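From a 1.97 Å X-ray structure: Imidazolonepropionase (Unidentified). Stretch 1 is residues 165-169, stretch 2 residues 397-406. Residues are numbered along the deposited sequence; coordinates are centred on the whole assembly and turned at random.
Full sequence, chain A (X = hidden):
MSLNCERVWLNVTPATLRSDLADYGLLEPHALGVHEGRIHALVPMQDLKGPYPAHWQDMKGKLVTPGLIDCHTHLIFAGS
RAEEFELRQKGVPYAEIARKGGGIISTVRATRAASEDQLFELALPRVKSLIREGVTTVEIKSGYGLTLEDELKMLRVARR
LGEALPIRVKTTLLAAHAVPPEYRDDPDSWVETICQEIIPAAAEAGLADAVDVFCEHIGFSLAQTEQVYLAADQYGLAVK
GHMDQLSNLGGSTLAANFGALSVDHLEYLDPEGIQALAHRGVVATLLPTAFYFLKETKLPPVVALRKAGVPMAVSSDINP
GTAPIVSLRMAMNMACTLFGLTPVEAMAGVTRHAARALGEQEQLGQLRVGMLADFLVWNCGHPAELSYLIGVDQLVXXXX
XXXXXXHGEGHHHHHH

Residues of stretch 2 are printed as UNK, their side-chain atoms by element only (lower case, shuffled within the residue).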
# COMPACT_ATOMS: atom_id res chain seq x y z
N LEU A 165 -7.01 15.89 1.10
CA LEU A 165 -6.98 15.32 2.45
C LEU A 165 -5.56 15.32 3.02
O LEU A 165 -4.58 15.34 2.28
CB LEU A 165 -7.52 13.88 2.41
CG LEU A 165 -8.96 13.70 1.92
CD1 LEU A 165 -9.28 12.22 1.78
CD2 LEU A 165 -9.93 14.36 2.89
N PRO A 166 -5.45 15.29 4.36
CA PRO A 166 -4.14 15.29 5.03
C PRO A 166 -3.52 13.90 5.00
O PRO A 166 -3.42 13.22 6.03
CB PRO A 166 -4.49 15.75 6.44
CG PRO A 166 -5.82 15.09 6.68
CD PRO A 166 -6.55 15.33 5.35
N ILE A 167 -3.08 13.48 3.82
CA ILE A 167 -2.51 12.15 3.66
C ILE A 167 -1.62 12.14 2.41
O ILE A 167 -1.95 12.79 1.41
CB ILE A 167 -3.67 11.11 3.54
CG1 ILE A 167 -3.18 9.69 3.84
CG2 ILE A 167 -4.32 11.20 2.16
CD1 ILE A 167 -2.27 9.10 2.82
N ARG A 168 -0.50 11.43 2.47
CA ARG A 168 0.40 11.35 1.32
C ARG A 168 -0.07 10.24 0.39
O ARG A 168 -0.40 9.13 0.83
CB ARG A 168 1.84 11.06 1.78
CG ARG A 168 2.43 12.12 2.70
CD ARG A 168 3.81 11.70 3.19
NE ARG A 168 4.31 12.58 4.24
CZ ARG A 168 4.89 13.76 4.04
NH1 ARG A 168 5.05 14.22 2.80
NH2 ARG A 168 5.30 14.48 5.07
N VAL A 169 -0.10 10.53 -0.90
CA VAL A 169 -0.54 9.55 -1.88
C VAL A 169 0.55 9.24 -2.89
O VAL A 169 1.14 10.14 -3.47
CB VAL A 169 -1.79 10.03 -2.65
CG1 VAL A 169 -2.19 9.01 -3.70
CG2 VAL A 169 -2.94 10.29 -1.68
N UNK A 397 -3.63 12.08 18.41
CA UNK A 397 -2.99 13.07 17.55
C UNK A 397 -2.46 12.38 16.30
O UNK A 397 -1.87 11.29 16.38
c UNK A 397 -1.85 13.76 18.31
o UNK A 397 -1.20 14.73 17.51
N UNK A 398 -2.68 12.99 15.15
CA UNK A 398 -2.22 12.44 13.88
C UNK A 398 -1.46 13.54 13.16
O UNK A 398 -2.06 14.48 12.64
n UNK A 398 -3.92 10.45 9.55
c UNK A 398 -3.77 11.28 8.53
n UNK A 398 -3.93 12.59 8.69
c UNK A 398 -4.25 10.87 10.91
c UNK A 398 -3.02 11.42 11.64
c UNK A 398 -3.41 11.96 13.02
n UNK A 398 -3.43 10.81 7.34
N UNK A 399 -0.14 13.42 13.15
CA UNK A 399 0.73 14.42 12.55
C UNK A 399 1.30 14.01 11.21
O UNK A 399 1.89 12.93 11.07
c UNK A 399 1.88 14.77 13.51
c UNK A 399 2.84 15.75 12.85
c UNK A 399 1.33 15.35 14.79
N UNK A 400 1.13 14.88 10.21
CA UNK A 400 1.65 14.64 8.87
C UNK A 400 2.44 15.87 8.46
O UNK A 400 1.93 16.99 8.50
c UNK A 400 -0.28 13.12 8.29
c UNK A 400 0.49 14.38 7.88
c UNK A 400 1.03 14.23 6.47
N UNK A 401 3.70 15.66 8.09
CA UNK A 401 4.60 16.73 7.69
C UNK A 401 4.73 17.77 8.80
O UNK A 401 4.84 18.97 8.54
c UNK A 401 5.27 18.08 5.66
n UNK A 401 6.23 17.29 5.21
c UNK A 401 4.13 17.40 6.40
o UNK A 401 5.29 19.31 5.50
N UNK A 402 4.68 17.30 10.04
CA UNK A 402 4.81 18.19 11.18
C UNK A 402 3.56 18.94 11.60
O UNK A 402 3.62 19.74 12.54
N UNK A 403 2.43 18.71 10.94
CA UNK A 403 1.21 19.42 11.32
C UNK A 403 0.09 18.52 11.79
O UNK A 403 -0.15 17.46 11.22
c UNK A 403 0.71 20.28 10.15
o UNK A 403 0.37 23.25 10.14
o UNK A 403 1.15 22.99 8.11
c UNK A 403 1.03 22.62 9.29
c UNK A 403 1.70 21.34 9.71
N UNK A 404 -0.60 18.96 12.85
CA UNK A 404 -1.72 18.21 13.41
C UNK A 404 -2.82 18.12 12.37
O UNK A 404 -3.10 19.09 11.66
c UNK A 404 -3.25 16.85 15.73
o UNK A 404 -3.72 15.91 15.07
c UNK A 404 -3.49 18.27 15.26
c UNK A 404 -2.24 18.91 14.66
o UNK A 404 -2.57 16.68 16.77
N UNK A 405 -3.47 16.95 12.27
CA UNK A 405 -4.52 16.76 11.28
C UNK A 405 -5.90 16.37 11.82
O UNK A 405 -6.86 16.29 11.04
o UNK A 405 -4.08 14.41 10.86
c UNK A 405 -2.78 16.02 9.62
c UNK A 405 -4.13 15.69 10.23
N UNK A 406 -6.03 16.11 13.11
CA UNK A 406 -7.36 15.75 13.60
C UNK A 406 -8.25 16.98 13.63
O UNK A 406 -9.45 16.87 13.43
c UNK A 406 -7.30 15.09 14.99
c UNK A 406 -6.82 13.63 15.01
c UNK A 406 -7.57 12.79 13.98
c UNK A 406 -5.36 13.62 14.70

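Position 397 carries one carbon and then one oxygen, and it lies beyond reach of stretch 1. A single hydroxyl on CB makes it S397.

Position 398 has an unbranched run of three carbons, a nitrogen, and a carbon bearing two more nitrogens. CA-to-CB points toward stretch 1, and both terminal nitrogens reach the carbonyl oxygen of P166. This guanidinium is R398. All three of its first chi angles are t, so the chain is extended.

Position 399 has three carbons, forked at CB, and touches nothing on stretch 1. It is V399, with isoleucine excluded by the lack of a fourth carbon.

Position 400 has the same three forked carbons, and no oxygen to suggest threonine. CA-to-CB points toward stretch 1. It is V400; its CG2 lies 3.9 Å from P166 O and its CG1 4.3 Å from R168 NE.

Position 401 has two carbons, the second carrying one oxygen and one nitrogen. This amide is N401. Its modelled ND2 stands 3.0 Å from R168 NH2, but the amide is probably turned over, so the contact is left open.

Position 402 has no side-chain atoms and is G402. With phi/psi of 81/2, a CB would be jammed against the carbonyl oxygen of N401.

Position 403 has three carbons, the third carrying two oxygens, and makes no contact with stretch 1. It is E403, which closes a type I' turn begun at V400. Backbone hydrogen bonds run both ways between these two residues.

Position 404 repeats the pattern of three carbons and a carboxylate, again out of reach. It is E404. Its OE1 accepts a very short hydrogen bond, 2.5 Å, from S397 OG.

Position 405 has one carbon carrying an oxygen and a carbon. The carbon branch lies 3.6 Å from P166 CB. The mixed fork is T405. Its OG1 donates to R398 O at 2.7 Å and accepts from R398 NH1 at 2.8 Å.

Position 406 has four carbons, forked at the second, and makes no contact with stretch 1. It is L406.

The contact centres on P166 O. R398 NH1 donates to it at 2.8 Å and R398 NH2 at 2.7 Å, so the oxygen sits at the guanidinium edge, near its plane. The bond from R398 NH1 to T405 OG1 helps hold that group in place. Carbon contacts from T405 to the proline ring add packing. Farther along, the R168 side chain extends beside V400 and N401. In all, 296 Å² is buried, both sides summed.

Stretch 2, residues 397-406: SRVVNGEETL
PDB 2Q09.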